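Local coordinates for protein CDP-archaeol synthase (Aeropyrum pernix K1, PDB 5GUF) that probably catalyses, with magnesium, the formation of CDP-archaeol from CTP and 2,3-bis-O-(geranylgeranyl)-sn-glycerol 1-phosphate, a step in archaeal membrane lipid synthesis, at residues W9-I14 against Y139-R144; R50-D55 against G103-R108; A64-G69 against I92-L97; L121-F126 against A152-H157. All coordinates share one frame; numbering follows the deposited sequence.

Contact 1: residues W9-I14 against Y139-R144; sequences WRIDNI and YTWTPR. With MG (magnesium ion), chain D.
Ile11 lies over the indole of Trp141, and this inward pair is the tightly packed part of the contact. Ile11 CG2 sits 3.6 Å from the centroid of the Trp141 six-membered ring, only 9° off the normal, a CH-pi contact. Ile11 CG1, anti to the carbonyl carbon (chi1 -48°), comes 3.9 Å from Trp141 NE1. Ile11 CD1 meets Tyr139 CD1 at 3.8 Å. Trp141 NE1 is hydrogen-bonded to Ser134 OG, which fixes the turn of the ring. An alanine in place of Trp141 would probably leave Ile11 CG2 without the face it rests on and Ser134 without its indole donor, opening a gap against helix 121-136. At the start of both segments, Trp9 CE3 stands over the centre of the Tyr139 ring, the planes 41° apart; Tyr139 OH is hydrogen-bonded to His88.

The side of Arg10 and Thr140 is looser and lies on the surface. Thr142 CG2 comes over one face of the Arg10 guanidinium, 4.0 Å from CZ, and Arg10 NH1 forms a salt bridge with Asp12 OD2 through a weak hydrogen bond. The magnesium ion takes Arg10 O (2.2 Å) and Asp12 OD1 (2.5 Å), with Asp8 and Glu16 completing the protein ligands.

Three backbone bonds join the segments: Thr140 N to Trp9 O, Ile11 N to Thr140 O (2.7 Å) and Thr142 N to Ile11 O (3.1 Å). This is a minimal two-stranded parallel sheet, each strand leading into a helix, N-capped by Asn13 and Thr142.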
# COMPACT_ATOMS: atom_id res chain seq x y z
N TRP A 9 6.32 -19.87 15.97
CA TRP A 9 4.99 -19.32 15.81
C TRP A 9 4.96 -17.81 15.95
O TRP A 9 3.97 -17.18 15.55
CB TRP A 9 4.03 -19.93 16.83
CG TRP A 9 3.74 -21.38 16.63
CD1 TRP A 9 4.25 -22.43 17.35
CD2 TRP A 9 2.83 -21.95 15.67
NE1 TRP A 9 3.73 -23.62 16.89
CE2 TRP A 9 2.85 -23.35 15.87
CE3 TRP A 9 2.02 -21.42 14.66
CZ2 TRP A 9 2.08 -24.23 15.09
CZ3 TRP A 9 1.25 -22.29 13.89
CH2 TRP A 9 1.29 -23.69 14.11
N ARG A 10 6.00 -17.21 16.50
CA ARG A 10 6.09 -15.77 16.64
C ARG A 10 7.05 -15.25 15.58
O ARG A 10 8.27 -15.33 15.73
CB ARG A 10 6.54 -15.39 18.04
CG ARG A 10 6.60 -13.91 18.24
CD ARG A 10 7.11 -13.57 19.64
NE ARG A 10 6.52 -12.32 20.11
CZ ARG A 10 7.19 -11.19 20.21
NH1 ARG A 10 8.48 -11.15 19.87
NH2 ARG A 10 6.59 -10.09 20.66
N ILE A 11 6.50 -14.71 14.50
CA ILE A 11 7.29 -14.17 13.40
C ILE A 11 7.82 -12.82 13.85
O ILE A 11 7.10 -11.82 13.83
CB ILE A 11 6.47 -14.05 12.11
CG1 ILE A 11 5.73 -15.36 11.88
CG2 ILE A 11 7.38 -13.66 10.93
CD1 ILE A 11 6.66 -16.54 11.74
N ASP A 12 9.10 -12.77 14.24
CA ASP A 12 9.65 -11.58 14.85
C ASP A 12 11.03 -11.23 14.32
O ASP A 12 11.72 -10.41 14.93
CB ASP A 12 9.70 -11.72 16.38
CG ASP A 12 10.32 -13.05 16.84
OD1 ASP A 12 10.96 -13.76 16.04
OD2 ASP A 12 10.15 -13.38 18.04
N ASN A 13 11.46 -11.80 13.21
CA ASN A 13 12.63 -11.28 12.53
C ASN A 13 12.46 -11.51 11.04
O ASN A 13 11.71 -12.39 10.61
CB ASN A 13 13.93 -11.90 13.08
CG ASN A 13 14.12 -13.32 12.64
OD1 ASN A 13 14.64 -13.58 11.56
ND2 ASN A 13 13.68 -14.25 13.47
N ILE A 14 13.17 -10.69 10.25
CA ILE A 14 12.89 -10.60 8.82
C ILE A 14 13.29 -11.87 8.09
O ILE A 14 12.65 -12.25 7.11
CB ILE A 14 13.56 -9.36 8.20
CG1 ILE A 14 13.14 -9.20 6.73
CG2 ILE A 14 15.07 -9.46 8.28
CD1 ILE A 14 11.63 -9.06 6.53
N TYR A 139 -0.00 -18.31 13.38
CA TYR A 139 1.20 -17.50 13.52
C TYR A 139 0.87 -16.11 14.04
O TYR A 139 -0.12 -15.49 13.64
CB TYR A 139 1.93 -17.37 12.16
CG TYR A 139 2.55 -18.65 11.67
CD1 TYR A 139 3.84 -19.01 12.05
CD2 TYR A 139 1.84 -19.51 10.84
CE1 TYR A 139 4.40 -20.19 11.60
CE2 TYR A 139 2.39 -20.69 10.42
CZ TYR A 139 3.66 -21.02 10.80
OH TYR A 139 4.20 -22.20 10.35
N THR A 140 1.73 -15.60 14.91
CA THR A 140 1.63 -14.21 15.33
C THR A 140 2.79 -13.44 14.71
O THR A 140 3.95 -13.86 14.84
CB THR A 140 1.65 -14.08 16.85
OG1 THR A 140 0.41 -14.56 17.38
CG2 THR A 140 1.86 -12.60 17.28
N TRP A 141 2.48 -12.34 14.04
CA TRP A 141 3.49 -11.45 13.48
C TRP A 141 3.69 -10.27 14.42
O TRP A 141 2.72 -9.77 15.00
CB TRP A 141 3.08 -10.95 12.10
CG TRP A 141 3.16 -11.99 11.03
CD1 TRP A 141 2.41 -13.11 10.93
CD2 TRP A 141 4.07 -12.02 9.93
NE1 TRP A 141 2.78 -13.84 9.83
CE2 TRP A 141 3.80 -13.19 9.20
CE3 TRP A 141 5.08 -11.16 9.48
CZ2 TRP A 141 4.49 -13.52 8.03
CZ3 TRP A 141 5.77 -11.49 8.32
CH2 TRP A 141 5.47 -12.66 7.61
N THR A 142 4.91 -9.82 14.57
CA THR A 142 5.02 -8.47 15.10
C THR A 142 4.71 -7.47 13.99
O THR A 142 5.00 -7.72 12.81
CB THR A 142 6.40 -8.20 15.67
OG1 THR A 142 7.36 -8.25 14.62
CG2 THR A 142 6.75 -9.24 16.75
N PRO A 143 4.11 -6.33 14.35
CA PRO A 143 3.84 -5.31 13.33
C PRO A 143 5.08 -4.86 12.60
O PRO A 143 5.03 -4.65 11.39
CB PRO A 143 3.20 -4.16 14.14
CG PRO A 143 2.64 -4.83 15.36
CD PRO A 143 3.58 -5.97 15.68
N ARG A 144 6.21 -4.72 13.31
CA ARG A 144 7.44 -4.27 12.67
C ARG A 144 7.90 -5.24 11.59
O ARG A 144 8.27 -4.83 10.49
CB ARG A 144 8.54 -4.07 13.70
CG ARG A 144 9.88 -3.76 13.06
CD ARG A 144 11.00 -3.48 14.06
NE ARG A 144 10.71 -2.33 14.92
CZ ARG A 144 10.95 -1.05 14.62
NH1 ARG A 144 11.46 -0.70 13.44
NH2 ARG A 144 10.66 -0.11 15.50
MG MG D . 10.26 -16.19 16.00
O HOH W 1 10.48 -15.78 18.48
O HOH W 2 12.01 -16.13 16.36

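Contact 2: residues R50-D55 against G103-R108; sequences RRLLGD and GSFVKR. With CTP (cytidine-5'-triphosphate), chain B.
Arg108 NH1 donates to Leu53 O at 2.9 Å, the donor tilted 24° from the carbonyl plane while the oxygen lies close to the plane of the guanidinium. The chain of Arg108 is folded at chi2 and chi3, which lets NH1 reach Leu53 O and CTP together, and its aliphatic part is packed against backbone: CB comes 3.2 Å from Arg51 O. Gly54 follows closely; a side chain there would press on both Arg108 NH1 and the carbonyl of Leu53, so the turn calls for glycine.

The charged interactions involve the nucleotide. Arg108 NH2 donates to CTP O1G at 2.8 Å, and NH1 also points to CTP O2G, an atom less surely placed. Lys107 NZ reaches CTP O1G at 3.0 Å and has a second acidic partner in Asp122, while Arg108 NE is held by Ile112 O. The C-terminal part of helix 84-109 thus supplies part of the CTP site, at the gamma-phosphate, and the loop carbonyl of Leu53 holds Arg108 NH1 beside it; Lys57, Thr58, Arg114 and Gly115 bind the nucleotide too. Within the loop, Arg51 NH1 and NH2 both meet Asp55 OD1 from the same face of the carboxylate; Arg51 NH2 also pairs with Asp41.

Apolar contacts gather at Phe105. Leu53 CD2 touches its CB at 3.9 Å, Leu52 CD1 lies 4.0 Å from CE1, and Leu52 O approaches the ring edge near its plane, 3.5 Å from CD1.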
# COMPACT_ATOMS: atom_id res chain seq x y z
N ARG A 50 -16.86 -4.58 -16.91
CA ARG A 50 -15.50 -5.07 -16.77
C ARG A 50 -15.51 -6.56 -16.47
O ARG A 50 -16.48 -7.09 -15.92
CB ARG A 50 -14.76 -4.32 -15.65
CG ARG A 50 -14.48 -2.85 -15.93
CD ARG A 50 -13.65 -2.68 -17.19
NE ARG A 50 -13.89 -1.39 -17.82
CZ ARG A 50 -12.95 -0.56 -18.26
NH1 ARG A 50 -11.66 -0.88 -18.15
NH2 ARG A 50 -13.30 0.59 -18.81
N ARG A 51 -14.41 -7.23 -16.82
CA ARG A 51 -14.26 -8.64 -16.50
C ARG A 51 -14.31 -8.84 -14.99
O ARG A 51 -13.96 -7.94 -14.21
CB ARG A 51 -12.96 -9.18 -17.06
CG ARG A 51 -12.96 -9.32 -18.56
CD ARG A 51 -13.67 -10.58 -19.00
NE ARG A 51 -12.97 -11.77 -18.54
CZ ARG A 51 -11.87 -12.29 -19.09
NH1 ARG A 51 -11.29 -11.72 -20.15
NH2 ARG A 51 -11.33 -13.37 -18.57
N LEU A 52 -14.78 -10.01 -14.57
CA LEU A 52 -14.77 -10.34 -13.15
C LEU A 52 -13.34 -10.34 -12.61
O LEU A 52 -13.05 -9.72 -11.57
CB LEU A 52 -15.43 -11.70 -12.94
CG LEU A 52 -15.33 -12.30 -11.54
CD1 LEU A 52 -16.15 -11.48 -10.57
CD2 LEU A 52 -15.76 -13.77 -11.54
N LEU A 53 -12.42 -11.00 -13.31
CA LEU A 53 -10.99 -11.02 -12.98
C LEU A 53 -10.11 -10.55 -14.12
O LEU A 53 -9.14 -9.83 -13.87
CB LEU A 53 -10.54 -12.43 -12.55
CG LEU A 53 -11.13 -12.95 -11.23
CD1 LEU A 53 -10.57 -14.35 -10.87
CD2 LEU A 53 -10.92 -11.97 -10.06
N GLY A 54 -10.43 -10.91 -15.36
CA GLY A 54 -9.58 -10.63 -16.49
C GLY A 54 -8.78 -11.85 -16.91
O GLY A 54 -8.73 -12.87 -16.21
N ASP A 55 -8.13 -11.71 -18.07
CA ASP A 55 -7.37 -12.81 -18.65
C ASP A 55 -6.07 -13.09 -17.91
O ASP A 55 -5.47 -14.14 -18.13
CB ASP A 55 -7.05 -12.52 -20.13
CG ASP A 55 -8.23 -12.78 -21.04
OD1 ASP A 55 -9.11 -13.60 -20.66
OD2 ASP A 55 -8.27 -12.19 -22.14
N GLY A 103 -6.82 -8.80 -5.69
CA GLY A 103 -6.30 -7.54 -6.19
C GLY A 103 -6.73 -7.26 -7.62
O GLY A 103 -7.07 -6.13 -7.97
N SER A 104 -6.70 -8.29 -8.48
CA SER A 104 -7.21 -8.16 -9.84
C SER A 104 -8.69 -7.84 -9.85
O SER A 104 -9.16 -7.02 -10.65
CB SER A 104 -6.94 -9.44 -10.63
OG SER A 104 -5.67 -9.38 -11.19
N PHE A 105 -9.45 -8.49 -8.97
CA PHE A 105 -10.86 -8.15 -8.81
C PHE A 105 -11.04 -6.67 -8.53
O PHE A 105 -11.87 -6.00 -9.15
CB PHE A 105 -11.48 -8.97 -7.68
CG PHE A 105 -12.89 -8.59 -7.38
CD1 PHE A 105 -13.91 -8.95 -8.26
CD2 PHE A 105 -13.21 -7.87 -6.24
CE1 PHE A 105 -15.23 -8.60 -7.99
CE2 PHE A 105 -14.52 -7.51 -5.97
CZ PHE A 105 -15.54 -7.86 -6.85
N VAL A 106 -10.26 -6.13 -7.58
CA VAL A 106 -10.40 -4.73 -7.21
C VAL A 106 -10.00 -3.83 -8.38
O VAL A 106 -10.66 -2.82 -8.64
CB VAL A 106 -9.60 -4.44 -5.92
CG1 VAL A 106 -9.33 -2.96 -5.75
CG2 VAL A 106 -10.36 -4.98 -4.70
N LYS A 107 -8.97 -4.22 -9.14
CA LYS A 107 -8.57 -3.40 -10.28
C LYS A 107 -9.66 -3.33 -11.33
O LYS A 107 -9.91 -2.25 -11.91
CB LYS A 107 -7.28 -3.93 -10.90
CG LYS A 107 -6.03 -3.79 -10.04
CD LYS A 107 -4.87 -4.50 -10.67
CE LYS A 107 -4.26 -3.68 -11.78
NZ LYS A 107 -3.04 -4.35 -12.31
N ARG A 108 -10.31 -4.46 -11.61
CA ARG A 108 -11.38 -4.46 -12.62
C ARG A 108 -12.54 -3.58 -12.17
O ARG A 108 -13.07 -2.80 -12.97
CB ARG A 108 -11.85 -5.89 -12.90
CG ARG A 108 -10.82 -6.86 -13.51
CD ARG A 108 -10.17 -6.39 -14.83
NE ARG A 108 -8.97 -5.58 -14.62
CZ ARG A 108 -7.79 -6.06 -14.24
NH1 ARG A 108 -7.64 -7.36 -14.00
NH2 ARG A 108 -6.75 -5.25 -14.08
N1 CTP B . -0.89 -15.27 -14.32
C2 CTP B . -1.72 -16.36 -14.55
N3 CTP B . -2.58 -16.83 -13.57
C4 CTP B . -2.57 -16.25 -12.32
C5 CTP B . -1.70 -15.18 -12.07
C6 CTP B . -0.99 -14.59 -13.12
O2 CTP B . -1.70 -16.92 -15.65
N4 CTP B . -3.38 -16.71 -11.37
C1' CTP B . 0.06 -14.84 -15.40
C2' CTP B . -0.68 -14.08 -16.49
O2' CTP B . -0.02 -14.31 -17.71
C3' CTP B . -0.48 -12.64 -16.09
C4' CTP B . 0.96 -12.69 -15.59
O4' CTP B . 1.09 -13.96 -14.96
O3' CTP B . -0.66 -11.78 -17.19
C5' CTP B . 1.30 -11.52 -14.66
O5' CTP B . 0.55 -11.57 -13.47
PA CTP B . -0.26 -10.28 -12.98
O1A CTP B . 0.69 -9.11 -13.06
O2A CTP B . -0.84 -10.44 -11.59
O3A CTP B . -1.46 -10.16 -14.05
PB CTP B . -1.73 -8.87 -14.99
O1B CTP B . -1.36 -9.24 -16.41
O2B CTP B . -0.96 -7.65 -14.56
O3B CTP B . -3.32 -8.65 -14.82
PG CTP B . -3.98 -7.76 -13.63
O1G CTP B . -4.20 -6.37 -14.15
O2G CTP B . -5.25 -8.46 -13.25
O3G CTP B . -3.09 -7.70 -12.43

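Contact 3: residues A64-G69 against I92-L97; sequences AGFAAG and IALGAL
Gly69 N donates to Gly65 O at 2.8 Å, a bond of the helix itself that sets the two glycines one turn apart on the side facing Ala93 and Leu97. With the backbones so placed, a CB on Gly65 would run into Leu97 CD2, and one on Gly69 into Ala93 CB, which now lies 4.0 Å from Gly69 CA. Leu97 CD1 settles over the backbone, 3.6 Å from Phe66 N. This is a GxxxG pattern in a helical hairpin of two predicted transmembrane helices: helices 59-80 and 84-109 follow each other in the chain, and their segments run antiparallel at 146° with the axes 9.0 Å apart. Beside the glycines, Phe66 has CG anti to the backbone N (chi1 -178°), and its ring leans obliquely on Leu94, CD1 meeting Leu94 CD2 at 3.6 Å and CE1 meeting Leu94 CG at 3.7 Å. An alanine in place of Phe66 would keep the CB that touches Leu97 CD1, but losing the ring would probably leave Leu94 without its partner and open a gap at the edge of the interface. Leu94 lies on the surface, whereas Ala93 is buried and also touches Ala27 of helix 14-29, and the side chain of Leu97 has its nearest atom about 5 Å from the bound CTP.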
# COMPACT_ATOMS: atom_id res chain seq x y z
N ALA A 64 0.08 -24.18 -11.39
CA ALA A 64 1.53 -24.05 -11.33
C ALA A 64 1.95 -23.28 -10.09
O ALA A 64 2.94 -23.64 -9.44
CB ALA A 64 2.06 -23.37 -12.60
N GLY A 65 1.21 -22.22 -9.75
CA GLY A 65 1.53 -21.47 -8.55
C GLY A 65 1.39 -22.32 -7.31
O GLY A 65 2.28 -22.34 -6.44
N PHE A 66 0.30 -23.06 -7.23
CA PHE A 66 0.06 -23.93 -6.09
C PHE A 66 1.11 -25.03 -6.01
O PHE A 66 1.69 -25.28 -4.95
CB PHE A 66 -1.35 -24.51 -6.21
CG PHE A 66 -1.74 -25.38 -5.08
CD1 PHE A 66 -1.77 -24.89 -3.79
CD2 PHE A 66 -2.06 -26.71 -5.30
CE1 PHE A 66 -2.13 -25.70 -2.73
CE2 PHE A 66 -2.42 -27.54 -4.25
CZ PHE A 66 -2.45 -27.03 -2.96
N ALA A 67 1.35 -25.72 -7.12
CA ALA A 67 2.40 -26.73 -7.18
C ALA A 67 3.74 -26.15 -6.75
O ALA A 67 4.44 -26.74 -5.92
CB ALA A 67 2.49 -27.30 -8.60
N ALA A 68 4.11 -24.99 -7.28
CA ALA A 68 5.39 -24.39 -6.97
C ALA A 68 5.50 -24.02 -5.50
O ALA A 68 6.55 -24.23 -4.87
CB ALA A 68 5.60 -23.15 -7.84
N GLY A 69 4.41 -23.47 -4.94
CA GLY A 69 4.42 -23.09 -3.54
C GLY A 69 4.52 -24.30 -2.63
O GLY A 69 5.21 -24.25 -1.60
N ILE A 92 -0.66 -21.39 2.60
CA ILE A 92 -0.13 -20.04 2.42
C ILE A 92 -0.03 -19.70 0.94
O ILE A 92 -0.38 -18.58 0.52
CB ILE A 92 1.24 -19.90 3.12
CG1 ILE A 92 1.09 -20.08 4.64
CG2 ILE A 92 1.89 -18.55 2.82
CD1 ILE A 92 2.31 -19.68 5.46
N ALA A 93 0.44 -20.65 0.12
CA ALA A 93 0.42 -20.46 -1.33
C ALA A 93 -0.98 -20.12 -1.82
O ALA A 93 -1.13 -19.23 -2.67
CB ALA A 93 0.92 -21.73 -2.03
N LEU A 94 -2.00 -20.82 -1.32
CA LEU A 94 -3.38 -20.51 -1.69
C LEU A 94 -3.75 -19.09 -1.30
O LEU A 94 -4.38 -18.37 -2.09
CB LEU A 94 -4.35 -21.51 -1.06
CG LEU A 94 -4.29 -22.89 -1.73
CD1 LEU A 94 -5.22 -23.89 -1.07
CD2 LEU A 94 -4.59 -22.77 -3.23
N GLY A 95 -3.37 -18.66 -0.10
CA GLY A 95 -3.63 -17.28 0.28
C GLY A 95 -2.93 -16.28 -0.62
O GLY A 95 -3.48 -15.23 -0.95
N ALA A 96 -1.69 -16.58 -1.01
CA ALA A 96 -1.02 -15.70 -1.94
C ALA A 96 -1.77 -15.64 -3.26
O ALA A 96 -1.95 -14.56 -3.83
CB ALA A 96 0.42 -16.16 -2.17
N LEU A 97 -2.24 -16.79 -3.75
CA LEU A 97 -2.94 -16.82 -5.03
C LEU A 97 -4.31 -16.14 -4.92
O LEU A 97 -4.73 -15.43 -5.85
CB LEU A 97 -3.09 -18.26 -5.51
CG LEU A 97 -1.78 -18.95 -5.88
CD1 LEU A 97 -1.93 -20.49 -6.03
CD2 LEU A 97 -1.13 -18.33 -7.12

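Contact 4: residues L121-F126 against A152-H157; sequences LDQLDF and AVLLLH. With K (potassium ion), chain F.
Gln123 is the bump that helix 121-136 pushes between Leu154 and His157. Its CB meets Leu154 CD2 at 3.8 Å. Gln123 CG, anti to the carbonyl carbon (chi1 -65°), comes over the imidazole of His157, an off-centre CH-pi contact 4.1 Å from the ring centroid; the amide beyond is turned nearly perpendicular to the imidazole, the planes 82° apart, and OE1 makes a weak hydrogen bond to Leu120 N. From the other helix, Leu154 CD2 fills the dip between Gln123 CB and Leu124 CG, the latter at 4.3 Å.

A second bump, Val153 CG1, enters the hollow walled by Gln123 O, Leu124 and Phe126. In the conformer described it stands 4.0 Å from Leu124 CD2 and meets Phe126 CE1 tip to tip at 3.9 Å; Val153 is modelled in two conformers, so these details are less certain. Phe126 CE1 also approaches His157 NE2 obliquely at 4.3 Å, and the Phe126 side chain also touches Met25 and Asn28 of helix 14-29. The segments run at 129° to each other, with the axes 9.7 Å apart.

The acidic residues of segment 121-126 take no part. Asp122 O is a long ligand of the potassium ion, which Asp100 also binds, and Asp125 joins the ion through waters. What faces helix 143-161 is methyl, methylene and ring, so fit and van der Waals contact hold the two helices together, while the acidic groups of the same turn face the ion and Lys107.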
# COMPACT_ATOMS: atom_id res chain seq x y z
N LEU A 121 -0.52 -2.01 -4.76
CA LEU A 121 -1.48 -3.11 -4.79
C LEU A 121 -0.95 -4.30 -5.60
O LEU A 121 -1.07 -5.45 -5.16
CB LEU A 121 -2.82 -2.64 -5.35
CG LEU A 121 -3.93 -3.70 -5.47
CD1 LEU A 121 -4.30 -4.31 -4.10
CD2 LEU A 121 -5.18 -3.17 -6.17
N ASP A 122 -0.38 -4.04 -6.78
CA ASP A 122 0.17 -5.12 -7.61
C ASP A 122 1.28 -5.89 -6.90
O ASP A 122 1.50 -7.07 -7.18
CB ASP A 122 0.74 -4.55 -8.92
CG ASP A 122 -0.34 -4.24 -9.96
OD1 ASP A 122 -1.49 -4.69 -9.79
OD2 ASP A 122 -0.03 -3.51 -10.94
N GLN A 123 2.01 -5.24 -6.00
CA GLN A 123 3.14 -5.91 -5.38
C GLN A 123 2.79 -6.53 -4.04
O GLN A 123 3.50 -7.42 -3.58
CB GLN A 123 4.30 -4.93 -5.19
CG GLN A 123 4.92 -4.39 -6.47
CD GLN A 123 4.10 -3.27 -7.11
OE1 GLN A 123 3.40 -2.51 -6.42
NE2 GLN A 123 4.17 -3.17 -8.43
N LEU A 124 1.69 -6.12 -3.40
CA LEU A 124 1.43 -6.50 -2.03
C LEU A 124 0.19 -7.37 -1.84
O LEU A 124 0.05 -7.98 -0.77
CB LEU A 124 1.33 -5.25 -1.15
CG LEU A 124 2.67 -4.54 -0.95
CD1 LEU A 124 2.54 -3.41 0.05
CD2 LEU A 124 3.75 -5.54 -0.51
N ASP A 125 -0.69 -7.47 -2.84
CA ASP A 125 -1.95 -8.21 -2.68
C ASP A 125 -1.71 -9.66 -2.29
O ASP A 125 -2.40 -10.20 -1.43
CB ASP A 125 -2.76 -8.13 -3.97
CG ASP A 125 -1.94 -8.51 -5.23
OD1 ASP A 125 -0.75 -8.91 -5.11
OD2 ASP A 125 -2.49 -8.42 -6.35
N PHE A 126 -0.75 -10.31 -2.93
CA PHE A 126 -0.44 -11.70 -2.60
C PHE A 126 0.18 -11.81 -1.21
O PHE A 126 -0.05 -12.80 -0.50
CB PHE A 126 0.51 -12.30 -3.65
CG PHE A 126 1.94 -11.98 -3.38
CD1 PHE A 126 2.49 -10.80 -3.83
CD2 PHE A 126 2.72 -12.83 -2.61
CE1 PHE A 126 3.81 -10.48 -3.54
CE2 PHE A 126 4.03 -12.50 -2.31
CZ PHE A 126 4.57 -11.32 -2.79
N ALA A 152 10.35 -5.51 2.08
CA ALA A 152 11.27 -6.42 1.41
C ALA A 152 10.66 -6.94 0.13
O ALA A 152 11.38 -7.20 -0.84
CB ALA A 152 11.65 -7.57 2.33
N VAL A 153 9.33 -7.11 0.10
CA VAL A 153 8.67 -7.48 -1.15
C VAL A 153 8.83 -6.36 -2.17
O VAL A 153 9.19 -6.60 -3.33
CB VAL A 153 7.19 -7.80 -0.90
CG1 VAL A 153 6.44 -7.88 -2.22
CG2 VAL A 153 7.05 -9.11 -0.15
N LEU A 154 8.57 -5.12 -1.75
CA LEU A 154 8.78 -3.98 -2.63
C LEU A 154 10.22 -3.93 -3.14
O LEU A 154 10.46 -3.82 -4.34
CB LEU A 154 8.43 -2.68 -1.91
CG LEU A 154 6.97 -2.57 -1.47
CD1 LEU A 154 6.76 -1.28 -0.70
CD2 LEU A 154 6.06 -2.65 -2.69
N LEU A 155 11.18 -4.06 -2.23
CA LEU A 155 12.59 -3.96 -2.62
C LEU A 155 12.97 -5.03 -3.63
O LEU A 155 13.76 -4.76 -4.54
CB LEU A 155 13.49 -4.03 -1.39
CG LEU A 155 13.48 -2.76 -0.55
CD1 LEU A 155 14.21 -2.98 0.77
CD2 LEU A 155 14.11 -1.63 -1.35
N LEU A 156 12.41 -6.23 -3.50
CA LEU A 156 12.80 -7.29 -4.43
C LEU A 156 12.12 -7.10 -5.79
O LEU A 156 12.73 -7.35 -6.83
CB LEU A 156 12.46 -8.65 -3.83
CG LEU A 156 12.35 -9.81 -4.83
CD1 LEU A 156 13.73 -10.01 -5.43
CD2 LEU A 156 11.86 -11.10 -4.17
N HIS A 157 10.87 -6.66 -5.80
CA HIS A 157 10.20 -6.32 -7.05
C HIS A 157 10.96 -5.22 -7.79
O HIS A 157 11.23 -5.35 -8.99
CB HIS A 157 8.75 -5.91 -6.79
CG HIS A 157 7.80 -7.06 -6.79
ND1 HIS A 157 6.91 -7.27 -7.82
CD2 HIS A 157 7.59 -8.06 -5.90
CE1 HIS A 157 6.20 -8.35 -7.56
NE2 HIS A 157 6.59 -8.85 -6.40
K K F . -0.20 -8.97 -9.31
O HOH W 3 -1.07 -7.26 -11.50
O HOH W 4 0.83 -10.42 -7.48
O HOH W 5 -3.23 -8.94 -9.06

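Overall arrangement
Contact 3 is the buried one, its centre about 7 Å from the centre of the chain; the centre of contact 4 lies nearly as deep, at about 9 Å, though that contact is only partly buried. The centres of contacts 1 and 2, about 18 and 16 Å out, sit on opposite sides. Contacts 3 and 4 are apolar helix packing across, contact 4 with the potassium ion at its flank; the outer two add backbone or arginine bonds and charged sites, magnesium at contact 1 and CTP at contact 2. Contacts 2 and 3 share helix 84-109, contacts 1 and 4 helix 143-161. Contact 4 touches contact 2 through the Lys107-Asp122 salt bridge, and contact 3 through Phe126 CB against Ala96 O.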